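Local coordinates for glutamate--cysteine ligase GshA (Methylobacillus flagellatus KT, PDB 3K1T), which probably acts as a ligase that joins glutamate to cysteine to make gamma-glutamylcysteine, the precursor of glutathione, at residues A[49-54]-A[359-364]; A[3-8]-A[378-383]; A[144-147]-A[151-154]; A[75-80]-A[118-123]. All blocks are in the same frame, centred on the assembly; numbering follows the deposited sequence.

Contact 1: A[49-54]-A[359-364]; sequences DLRNAG and RVHTSR. With SO4 (sulfate ion), chain B.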
# COMPACT_ATOMS: atom_id res chain seq x y z
N ASP A 49 -10.09 -15.55 10.29
CA ASP A 49 -11.41 -16.08 9.97
C ASP A 49 -12.44 -15.38 10.85
O ASP A 49 -12.28 -15.35 12.08
CB ASP A 49 -11.53 -17.57 10.30
CG ASP A 49 -10.65 -18.48 9.44
OD1 ASP A 49 -9.88 -17.99 8.59
OD2 ASP A 49 -10.76 -19.73 9.60
N LEU A 50 -13.50 -14.84 10.22
CA LEU A 50 -14.61 -14.25 10.94
C LEU A 50 -15.90 -15.05 10.72
O LEU A 50 -16.03 -15.77 9.73
CB LEU A 50 -14.87 -12.83 10.45
CG LEU A 50 -13.71 -11.82 10.45
CD1 LEU A 50 -14.21 -10.48 9.81
CD2 LEU A 50 -13.15 -11.63 11.88
N ARG A 51 -16.84 -14.88 11.65
CA ARG A 51 -18.22 -15.29 11.46
C ARG A 51 -19.18 -14.14 11.75
O ARG A 51 -19.09 -13.46 12.77
CB ARG A 51 -18.58 -16.53 12.28
CG ARG A 51 -17.95 -17.79 11.70
CD ARG A 51 -18.51 -19.03 12.38
NE ARG A 51 -18.27 -20.20 11.58
CZ ARG A 51 -18.77 -21.40 11.83
NH1 ARG A 51 -19.51 -21.59 12.90
NH2 ARG A 51 -18.51 -22.42 10.99
N ASN A 52 -20.07 -13.93 10.78
CA ASN A 52 -21.15 -12.94 10.87
C ASN A 52 -22.46 -13.70 11.17
O ASN A 52 -23.00 -14.41 10.32
CB ASN A 52 -21.22 -12.20 9.54
CG ASN A 52 -22.22 -11.06 9.55
OD1 ASN A 52 -23.01 -10.95 10.47
ND2 ASN A 52 -22.20 -10.24 8.51
N ALA A 53 -22.93 -13.55 12.40
CA ALA A 53 -24.13 -14.20 12.91
C ALA A 53 -25.34 -13.27 12.82
O ALA A 53 -26.44 -13.63 13.23
CB ALA A 53 -23.88 -14.60 14.38
N GLY A 54 -25.13 -12.04 12.33
CA GLY A 54 -26.20 -11.01 12.36
C GLY A 54 -26.36 -10.38 13.74
O GLY A 54 -26.54 -9.16 13.86
N ARG A 359 -14.76 -18.98 2.56
CA ARG A 359 -14.80 -20.44 2.56
C ARG A 359 -16.26 -20.84 2.36
O ARG A 359 -17.08 -20.60 3.25
CB ARG A 359 -14.31 -21.01 3.88
CG ARG A 359 -12.89 -20.57 4.32
CD ARG A 359 -12.51 -21.21 5.64
NE ARG A 359 -11.38 -20.51 6.27
CZ ARG A 359 -10.11 -20.59 5.87
NH1 ARG A 359 -9.77 -21.40 4.89
NH2 ARG A 359 -9.16 -19.86 6.48
N VAL A 360 -16.55 -21.44 1.22
CA VAL A 360 -17.89 -21.85 0.85
C VAL A 360 -17.96 -23.34 1.12
O VAL A 360 -17.28 -24.15 0.47
CB VAL A 360 -18.23 -21.48 -0.63
CG1 VAL A 360 -19.69 -21.95 -1.03
CG2 VAL A 360 -18.06 -19.97 -0.91
N HIS A 361 -18.73 -23.70 2.14
CA HIS A 361 -18.83 -25.10 2.60
C HIS A 361 -19.24 -26.04 1.47
O HIS A 361 -20.18 -25.76 0.72
CB HIS A 361 -19.85 -25.26 3.74
CG HIS A 361 -19.46 -24.60 5.03
ND1 HIS A 361 -19.88 -25.09 6.25
CD2 HIS A 361 -18.78 -23.46 5.29
CE1 HIS A 361 -19.48 -24.27 7.20
NE2 HIS A 361 -18.76 -23.31 6.65
N THR A 362 -18.53 -27.17 1.36
CA THR A 362 -18.93 -28.23 0.42
C THR A 362 -20.04 -29.12 0.99
O THR A 362 -20.82 -29.65 0.25
CB THR A 362 -17.73 -29.10 -0.02
OG1 THR A 362 -17.10 -29.62 1.14
CG2 THR A 362 -16.69 -28.29 -0.77
N SER A 363 -20.10 -29.30 2.30
CA SER A 363 -21.21 -30.01 2.92
C SER A 363 -22.48 -29.18 2.86
O SER A 363 -22.43 -27.94 2.74
CB SER A 363 -20.91 -30.35 4.38
OG SER A 363 -19.81 -31.26 4.47
N ARG A 364 -23.62 -29.87 2.98
CA ARG A 364 -24.95 -29.22 2.88
C ARG A 364 -26.05 -29.46 3.94
O ARG A 364 -27.21 -29.23 3.62
CB ARG A 364 -25.59 -29.62 1.56
CG ARG A 364 -24.90 -29.08 0.35
CD ARG A 364 -25.21 -27.64 0.22
NE ARG A 364 -24.66 -27.17 -1.02
CZ ARG A 364 -23.40 -26.81 -1.16
NH1 ARG A 364 -22.59 -26.80 -0.13
NH2 ARG A 364 -22.99 -26.44 -2.34
S SO4 B . -5.56 -19.68 5.81
O1 SO4 B . -6.68 -20.03 4.97
O2 SO4 B . -5.37 -18.32 5.41
O3 SO4 B . -5.89 -19.75 7.22
O4 SO4 B . -4.38 -20.52 5.50
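Arg359 NH2 is gripped from two directions: it gives a nearly straight hydrogen bond (176°) to Asp49 OD1 at 2.9 Å, the core of a salt bridge, and a second to O1 of the sulfate ion, also at 2.9 Å. OD1 is met on its syn side, and it lies in the guanidinium plane, yet the carboxylate and guanidinium planes stand 57° apart. That twist goes with a one-sided grip: the other arm, Arg359 NE to Asp49 OD2 at 3.5 Å, is weak. The arginine chain runs extended from CG to NE and meets the aspartate roughly at a right angle. Asp49 OD2 has a further partner in a bound glycerol, and the sulfate is also hydrogen-bonded to Ser47, Asn63 and the backbone N of Gly67.

Deeper in, Arg51 NH2 comes to 4.3 Å from His361 CE1, at the edge of the imidazole. Glu343 OE2 is the shared partner of the two, in a salt bridge with Arg51 NH2 and accepting from His361 NE2. Arg51 NH1 bonds to the carbonyls of Val331 and Leu370, and Glu368 takes His361 ND1.

Strands 45-52 and 352-361 do not pair directly but flank strand 340-349 in one antiparallel sheet, so their side chains meet across it, beside a spot that holds a sulfate, probably from the crystallisation liquor.

Contact 2: A[3-8]-A[378-383]; sequences MVPHLT and EPLTFE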
# COMPACT_ATOMS: atom_id res chain seq x y z
N MSE A 3 -22.47 -13.24 -8.44
CA MSE A 3 -23.23 -13.63 -7.21
C MSE A 3 -22.29 -13.62 -6.00
O MSE A 3 -21.16 -14.16 -6.06
CB MSE A 3 -23.88 -15.02 -7.35
CG MSE A 3 -24.77 -15.44 -6.16
SE MSE A 3 -25.51 -17.30 -6.09
CE MSE A 3 -26.32 -17.40 -7.86
N VAL A 4 -22.75 -13.05 -4.88
CA VAL A 4 -21.99 -13.02 -3.62
C VAL A 4 -22.84 -13.60 -2.49
O VAL A 4 -24.08 -13.73 -2.63
CB VAL A 4 -21.54 -11.56 -3.25
CG1 VAL A 4 -20.66 -10.97 -4.39
CG2 VAL A 4 -22.77 -10.64 -3.00
N PRO A 5 -22.21 -13.94 -1.35
CA PRO A 5 -23.01 -14.45 -0.23
C PRO A 5 -23.95 -13.39 0.32
O PRO A 5 -23.59 -12.21 0.33
CB PRO A 5 -21.95 -14.84 0.82
CG PRO A 5 -20.72 -15.16 -0.03
CD PRO A 5 -20.76 -14.06 -1.07
N HIS A 6 -25.12 -13.82 0.79
CA HIS A 6 -26.05 -12.97 1.52
C HIS A 6 -26.47 -13.64 2.81
O HIS A 6 -26.57 -14.88 2.88
CB HIS A 6 -27.30 -12.69 0.65
CG HIS A 6 -26.99 -11.91 -0.59
ND1 HIS A 6 -26.64 -10.58 -0.56
CD2 HIS A 6 -26.83 -12.31 -1.88
CE1 HIS A 6 -26.33 -10.18 -1.78
NE2 HIS A 6 -26.45 -11.21 -2.60
N LEU A 7 -26.74 -12.84 3.83
CA LEU A 7 -27.31 -13.35 5.07
C LEU A 7 -28.70 -13.94 4.88
O LEU A 7 -29.55 -13.38 4.18
CB LEU A 7 -27.37 -12.23 6.13
CG LEU A 7 -26.08 -11.71 6.72
CD1 LEU A 7 -26.33 -10.42 7.54
CD2 LEU A 7 -25.42 -12.78 7.59
N THR A 8 -28.97 -15.04 5.57
CA THR A 8 -30.28 -15.68 5.50
C THR A 8 -31.03 -15.44 6.81
O THR A 8 -31.89 -16.23 7.21
CB THR A 8 -30.12 -17.22 5.25
OG1 THR A 8 -29.32 -17.78 6.29
CG2 THR A 8 -29.48 -17.49 3.92
N GLU A 378 -14.73 -24.68 -0.84
CA GLU A 378 -14.14 -24.09 -2.01
C GLU A 378 -14.02 -22.55 -1.78
O GLU A 378 -14.94 -21.95 -1.23
CB GLU A 378 -15.01 -24.33 -3.21
CG GLU A 378 -15.05 -25.85 -3.54
CD GLU A 378 -15.99 -26.19 -4.67
OE1 GLU A 378 -16.64 -25.26 -5.23
OE2 GLU A 378 -16.09 -27.41 -4.99
N PRO A 379 -12.91 -21.94 -2.20
CA PRO A 379 -12.74 -20.48 -1.99
C PRO A 379 -13.56 -19.66 -2.96
O PRO A 379 -13.77 -20.09 -4.09
CB PRO A 379 -11.24 -20.25 -2.23
CG PRO A 379 -10.83 -21.38 -3.22
CD PRO A 379 -11.72 -22.57 -2.83
N LEU A 380 -14.02 -18.49 -2.54
CA LEU A 380 -14.71 -17.55 -3.40
C LEU A 380 -14.13 -16.20 -3.10
O LEU A 380 -14.23 -15.70 -1.98
CB LEU A 380 -16.20 -17.51 -3.08
CG LEU A 380 -17.01 -16.50 -3.89
CD1 LEU A 380 -17.14 -16.93 -5.37
CD2 LEU A 380 -18.38 -16.34 -3.19
N THR A 381 -13.48 -15.59 -4.08
CA THR A 381 -12.70 -14.39 -3.79
C THR A 381 -13.62 -13.19 -3.50
O THR A 381 -14.76 -13.12 -3.96
CB THR A 381 -11.66 -14.09 -4.92
OG1 THR A 381 -10.60 -13.28 -4.38
CG2 THR A 381 -12.32 -13.40 -6.10
N PHE A 382 -13.14 -12.31 -2.62
CA PHE A 382 -13.84 -11.08 -2.24
C PHE A 382 -13.92 -10.16 -3.45
O PHE A 382 -12.94 -10.01 -4.17
CB PHE A 382 -13.05 -10.32 -1.17
CG PHE A 382 -13.15 -10.86 0.21
CD1 PHE A 382 -13.97 -11.95 0.54
CD2 PHE A 382 -12.41 -10.27 1.21
CE1 PHE A 382 -14.05 -12.40 1.83
CE2 PHE A 382 -12.48 -10.72 2.50
CZ PHE A 382 -13.29 -11.81 2.82
N GLU A 383 -15.06 -9.53 -3.62
CA GLU A 383 -15.29 -8.54 -4.66
C GLU A 383 -15.17 -7.08 -4.14
O GLU A 383 -14.99 -6.15 -4.92
CB GLU A 383 -16.68 -8.78 -5.24
CG GLU A 383 -16.86 -10.14 -5.96
CD GLU A 383 -16.04 -10.24 -7.24
OE1 GLU A 383 -16.13 -9.28 -8.02
OE2 GLU A 383 -15.36 -11.29 -7.50
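Val4 and Glu383 bring the two backbones closest, with CA atoms 8.1 Å apart, too far for backbone pairing; no hydrogen bond joins the segments. Residues 3-5 run as an irregular lead into the short strand 6-7, while 378-381 is nearly all of strand 377-381, which leaves the sheet at Phe382. Contact is therefore made by side chains alone.

Leu380 points toward the N-terminal segment, and its CD2 comes up against the CD-CG side of the Pro5 ring, 3.9 Å from Pro5 CD and 4.1 Å from Pro5 CG. A chi1 of 177° sets Leu380 CG beside the carbonyl carbon, from where CD2 meets the proline. Strands 6-7 and 377-381 belong to the same antiparallel sheet without being neighbours: 6-7 pairs with 335-337, and 377-381 with 352-361. The contact thus joins strand 377-381 to the lead-in of strand 6-7 in a curled sheet, where Leu380 also packs on Leu337 and Val360, and Pro5 on Ala342 and Tyr358.

Nearer the surface, Val4 CG1 touches Glu383 CG at 4.2 Å, the two side chains set at a slant. Only the aliphatic part of the glutamate is used here; its chain bends at chi2 (-67°), and Glu383 also packs on Met2.

Contact 3: A[144-147]-A[151-154]; sequences LETH and SILL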
# COMPACT_ATOMS: atom_id res chain seq x y z
N LEU A 144 7.83 -29.54 -8.52
CA LEU A 144 6.46 -30.02 -8.30
C LEU A 144 5.46 -29.21 -9.13
O LEU A 144 5.43 -27.99 -9.07
CB LEU A 144 6.08 -29.96 -6.83
CG LEU A 144 6.93 -30.78 -5.83
CD1 LEU A 144 6.46 -30.49 -4.43
CD2 LEU A 144 6.88 -32.29 -6.15
N GLU A 145 4.63 -29.91 -9.89
CA GLU A 145 3.67 -29.28 -10.79
C GLU A 145 2.49 -28.72 -10.04
O GLU A 145 1.96 -29.39 -9.16
CB GLU A 145 3.14 -30.34 -11.75
CG GLU A 145 4.21 -30.94 -12.61
CD GLU A 145 4.31 -30.21 -13.91
OE1 GLU A 145 4.40 -28.96 -13.86
OE2 GLU A 145 4.29 -30.89 -14.97
N THR A 146 2.06 -27.51 -10.37
CA THR A 146 0.83 -26.97 -9.79
C THR A 146 -0.41 -27.32 -10.67
O THR A 146 -1.53 -26.93 -10.34
CB THR A 146 0.94 -25.47 -9.59
OG1 THR A 146 1.52 -24.90 -10.74
CG2 THR A 146 1.86 -25.13 -8.44
N HIS A 147 -0.22 -28.05 -11.76
CA HIS A 147 -1.32 -28.49 -12.65
C HIS A 147 -2.11 -27.32 -13.25
O HIS A 147 -3.34 -27.37 -13.38
CB HIS A 147 -2.25 -29.46 -11.91
CG HIS A 147 -1.57 -30.72 -11.53
ND1 HIS A 147 -1.24 -31.01 -10.22
CD2 HIS A 147 -1.07 -31.72 -12.28
CE1 HIS A 147 -0.61 -32.17 -10.19
NE2 HIS A 147 -0.49 -32.62 -11.42
N SER A 151 5.23 -24.75 -12.16
CA SER A 151 5.76 -25.61 -11.13
C SER A 151 6.54 -24.78 -10.12
O SER A 151 6.89 -23.63 -10.38
CB SER A 151 6.62 -26.70 -11.77
OG SER A 151 7.81 -26.15 -12.25
N ILE A 152 6.75 -25.34 -8.94
CA ILE A 152 7.60 -24.71 -7.98
C ILE A 152 8.81 -25.65 -7.76
O ILE A 152 8.72 -26.88 -7.97
CB ILE A 152 6.88 -24.35 -6.67
CG1 ILE A 152 6.56 -25.58 -5.84
CG2 ILE A 152 5.57 -23.52 -6.92
CD1 ILE A 152 6.04 -25.22 -4.46
N LEU A 153 9.92 -25.06 -7.37
CA LEU A 153 11.16 -25.79 -7.13
C LEU A 153 11.39 -25.81 -5.62
O LEU A 153 11.54 -24.74 -5.02
CB LEU A 153 12.32 -25.07 -7.81
CG LEU A 153 13.73 -25.59 -7.45
CD1 LEU A 153 13.86 -27.07 -7.79
CD2 LEU A 153 14.78 -24.76 -8.14
N LEU A 154 11.41 -27.01 -5.03
CA LEU A 154 11.73 -27.21 -3.61
C LEU A 154 13.13 -27.71 -3.50
O LEU A 154 13.52 -28.64 -4.23
CB LEU A 154 10.83 -28.25 -2.95
CG LEU A 154 9.33 -28.09 -2.79
CD1 LEU A 154 8.79 -29.21 -1.89
CD2 LEU A 154 8.95 -26.75 -2.23
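Leu144 and Leu154 both hold CG beside the backbone N and anti to the carbonyl carbon (chi1 -60° and -64°), and from there their CD1 methyls meet at 3.7 Å, the side chains crossing at an oblique angle. Leu144 CD1 also comes to 4.1 Å from Leu154 CG, so that one methyl lies against the branch point and a methyl of the other leucine.

The two backbones form an antiparallel ladder. Leu144 and Ile152 form its hydrogen-bonded pair: Leu144 N gives to Ile152 O at 2.9 Å, almost straight, and Ile152 N gives back to Leu144 O at 3.0 Å. Next along, Glu145 and Ser151 make a non-hydrogen-bonded pair whose CA atoms are only 4.2 Å apart. On their face of the sheet, Glu145 bends at chi2 and brings OE1 to 3.8 Å from Ser151 CB, a contact with carbon rather than a bond. Thr146 begins the turn; its OG1 is hydrogen-bonded to Asp148 and more weakly to the backbone of His150, while CG2 leans toward Ile152 CG2 at 4.3 Å.

This is the turn end of the beta hairpin formed by strands 142-145 and 151-160. Leu144 and Ile152 lie against helix 109-124 at Leu112, Ile152 reaches on to Val115 and His116, and Ile152 and Leu154 meet Ile131 of strand 128-133, the parallel neighbour of strand 151-160 in the mixed sheet.

Contact 4: A[75-80]-A[118-123]; sequences DFLPLC and LTHILR. With SO4 (sulfate ion), chain D.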
# COMPACT_ATOMS: atom_id res chain seq x y z
N ASP A 75 -6.87 -8.75 -9.14
CA ASP A 75 -6.98 -7.31 -9.35
C ASP A 75 -6.33 -6.50 -8.21
O ASP A 75 -5.97 -5.31 -8.38
CB ASP A 75 -8.45 -6.90 -9.47
CG ASP A 75 -9.11 -7.37 -10.78
OD1 ASP A 75 -8.41 -7.72 -11.75
OD2 ASP A 75 -10.36 -7.37 -10.81
N PHE A 76 -6.15 -7.14 -7.05
CA PHE A 76 -5.55 -6.49 -5.93
C PHE A 76 -4.08 -6.83 -5.71
O PHE A 76 -3.53 -6.48 -4.67
CB PHE A 76 -6.40 -6.72 -4.68
CG PHE A 76 -7.66 -5.90 -4.71
CD1 PHE A 76 -7.58 -4.51 -4.61
CD2 PHE A 76 -8.89 -6.49 -4.95
CE1 PHE A 76 -8.72 -3.71 -4.69
CE2 PHE A 76 -10.07 -5.71 -5.00
CZ PHE A 76 -9.97 -4.32 -4.87
N LEU A 77 -3.43 -7.44 -6.69
CA LEU A 77 -2.01 -7.74 -6.55
C LEU A 77 -1.15 -6.50 -6.22
O LEU A 77 -0.31 -6.55 -5.31
CB LEU A 77 -1.46 -8.44 -7.79
CG LEU A 77 -1.18 -9.91 -7.61
CD1 LEU A 77 -1.10 -10.64 -9.02
CD2 LEU A 77 0.15 -10.06 -6.77
N PRO A 78 -1.39 -5.37 -6.91
CA PRO A 78 -0.58 -4.18 -6.57
C PRO A 78 -0.71 -3.74 -5.10
O PRO A 78 0.29 -3.32 -4.48
CB PRO A 78 -1.10 -3.12 -7.56
CG PRO A 78 -1.62 -3.94 -8.71
CD PRO A 78 -2.21 -5.16 -8.12
N LEU A 79 -1.89 -3.88 -4.54
CA LEU A 79 -2.10 -3.55 -3.13
C LEU A 79 -1.32 -4.52 -2.23
O LEU A 79 -0.70 -4.12 -1.24
CB LEU A 79 -3.59 -3.62 -2.81
CG LEU A 79 -4.03 -3.24 -1.39
CD1 LEU A 79 -3.95 -1.74 -1.33
CD2 LEU A 79 -5.50 -3.67 -1.14
N CYS A 80 -1.33 -5.80 -2.57
CA CYS A 80 -0.54 -6.80 -1.84
C CYS A 80 0.93 -6.57 -1.92
O CYS A 80 1.67 -6.70 -0.92
CB CYS A 80 -0.76 -8.22 -2.37
SG CYS A 80 -2.30 -8.89 -2.01
N LEU A 118 2.39 -16.75 -3.23
CA LEU A 118 3.16 -16.06 -2.20
C LEU A 118 4.57 -15.67 -2.68
O LEU A 118 5.02 -14.52 -2.49
CB LEU A 118 3.23 -16.90 -0.92
CG LEU A 118 4.06 -16.34 0.22
CD1 LEU A 118 3.66 -14.92 0.71
CD2 LEU A 118 4.05 -17.36 1.40
N THR A 119 5.25 -16.59 -3.34
CA THR A 119 6.58 -16.35 -3.88
C THR A 119 6.55 -15.19 -4.90
O THR A 119 7.44 -14.32 -4.91
CB THR A 119 7.15 -17.62 -4.54
OG1 THR A 119 7.21 -18.68 -3.57
CG2 THR A 119 8.52 -17.35 -5.10
N HIS A 120 5.50 -15.17 -5.70
CA HIS A 120 5.32 -14.13 -6.72
C HIS A 120 5.19 -12.75 -6.07
O HIS A 120 5.86 -11.78 -6.48
CB HIS A 120 4.09 -14.39 -7.56
CG HIS A 120 3.84 -13.33 -8.60
ND1 HIS A 120 4.70 -13.10 -9.65
CD2 HIS A 120 2.82 -12.44 -8.75
CE1 HIS A 120 4.24 -12.09 -10.38
NE2 HIS A 120 3.10 -11.68 -9.86
N ILE A 121 4.36 -12.66 -5.04
CA ILE A 121 4.23 -11.38 -4.29
C ILE A 121 5.56 -10.90 -3.74
O ILE A 121 5.93 -9.73 -3.86
CB ILE A 121 3.19 -11.48 -3.16
CG1 ILE A 121 1.78 -11.66 -3.72
CG2 ILE A 121 3.25 -10.23 -2.18
CD1 ILE A 121 0.81 -12.33 -2.68
N LEU A 122 6.31 -11.82 -3.12
CA LEU A 122 7.57 -11.48 -2.47
C LEU A 122 8.64 -11.06 -3.50
O LEU A 122 9.42 -10.15 -3.22
CB LEU A 122 8.07 -12.66 -1.62
CG LEU A 122 7.16 -13.08 -0.45
CD1 LEU A 122 7.59 -14.45 0.10
CD2 LEU A 122 7.15 -12.04 0.65
N ARG A 123 8.66 -11.69 -4.67
CA ARG A 123 9.56 -11.31 -5.76
C ARG A 123 9.20 -9.92 -6.31
O ARG A 123 10.10 -9.10 -6.62
CB ARG A 123 9.55 -12.34 -6.90
CG ARG A 123 10.30 -13.64 -6.47
CD ARG A 123 10.32 -14.68 -7.57
NE ARG A 123 11.08 -15.84 -7.09
CZ ARG A 123 10.88 -17.11 -7.43
NH1 ARG A 123 9.93 -17.43 -8.30
NH2 ARG A 123 11.65 -18.07 -6.91
S SO4 D . 7.40 -15.36 -10.10
O1 SO4 D . 6.25 -15.88 -10.80
O2 SO4 D . 7.38 -13.89 -9.93
O3 SO4 D . 7.24 -16.02 -8.81
O4 SO4 D . 8.73 -15.77 -10.55
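Both Leu77 CD2 and sulfate O2 meet the His120 ring at its edge: Leu77 CD2 lies near the ring plane at 4.1 Å from His120 CD2, and O2 of the sulfate ion sits by ND1. The guanidinium of Arg123 has Thr119 CG2 over one face, in the conformer described, and the sulfate at its edge. Arg123 NH1 bonds to two oxygens of that ion, O4 at 3.0 Å and O3 at 3.1 Å.

Leu77 and His120 cross at about a right angle, and the same Leu77 CD2 also packs against Ile121 CG1 at 3.8 Å. Cys80, one turn further along helix 77-91, adds a looser touch: its carbonyl O is 4.1 Å from Ile121 CG2, and its side-chain CB stands 4.4 Å from Ile121 CD1. Between the two segments the contact is thus apolar; Ile121 also rests on Phe69, and on another side Phe76 and Pro78 pack against the second subunit.

His120 ND1 donates to sulfate O2 at 2.8 Å (156°), so this nitrogen carries a proton. With Arg123 sharing the anion, the ion, probably from the crystallisation liquor, marks a spot that suits a negative charge.

How the contacts relate
From the N terminus, residues 3-8 open the widest loop, which contact 2 closes at 378-383 near the end of the chain. Within it, 49-54 opens a second long loop, closed by contact 1 at 359-364. Contacts 4 and 3 both fall inside that one and follow in series, 75-80 with 118-123 first and then the short hairpin 144-147 with 151-154; none of the loops cross. Contacts 1 and 2 touch, Val360 O lying 2.9 Å from Glu378 N, and lie in one antiparallel sheet. Contact 3, its centre about 18 Å from that of contact 4, packs on helix 109-124, which carries one segment of contact 4 and links the mixed sheet to helix 77-91 near the second subunit.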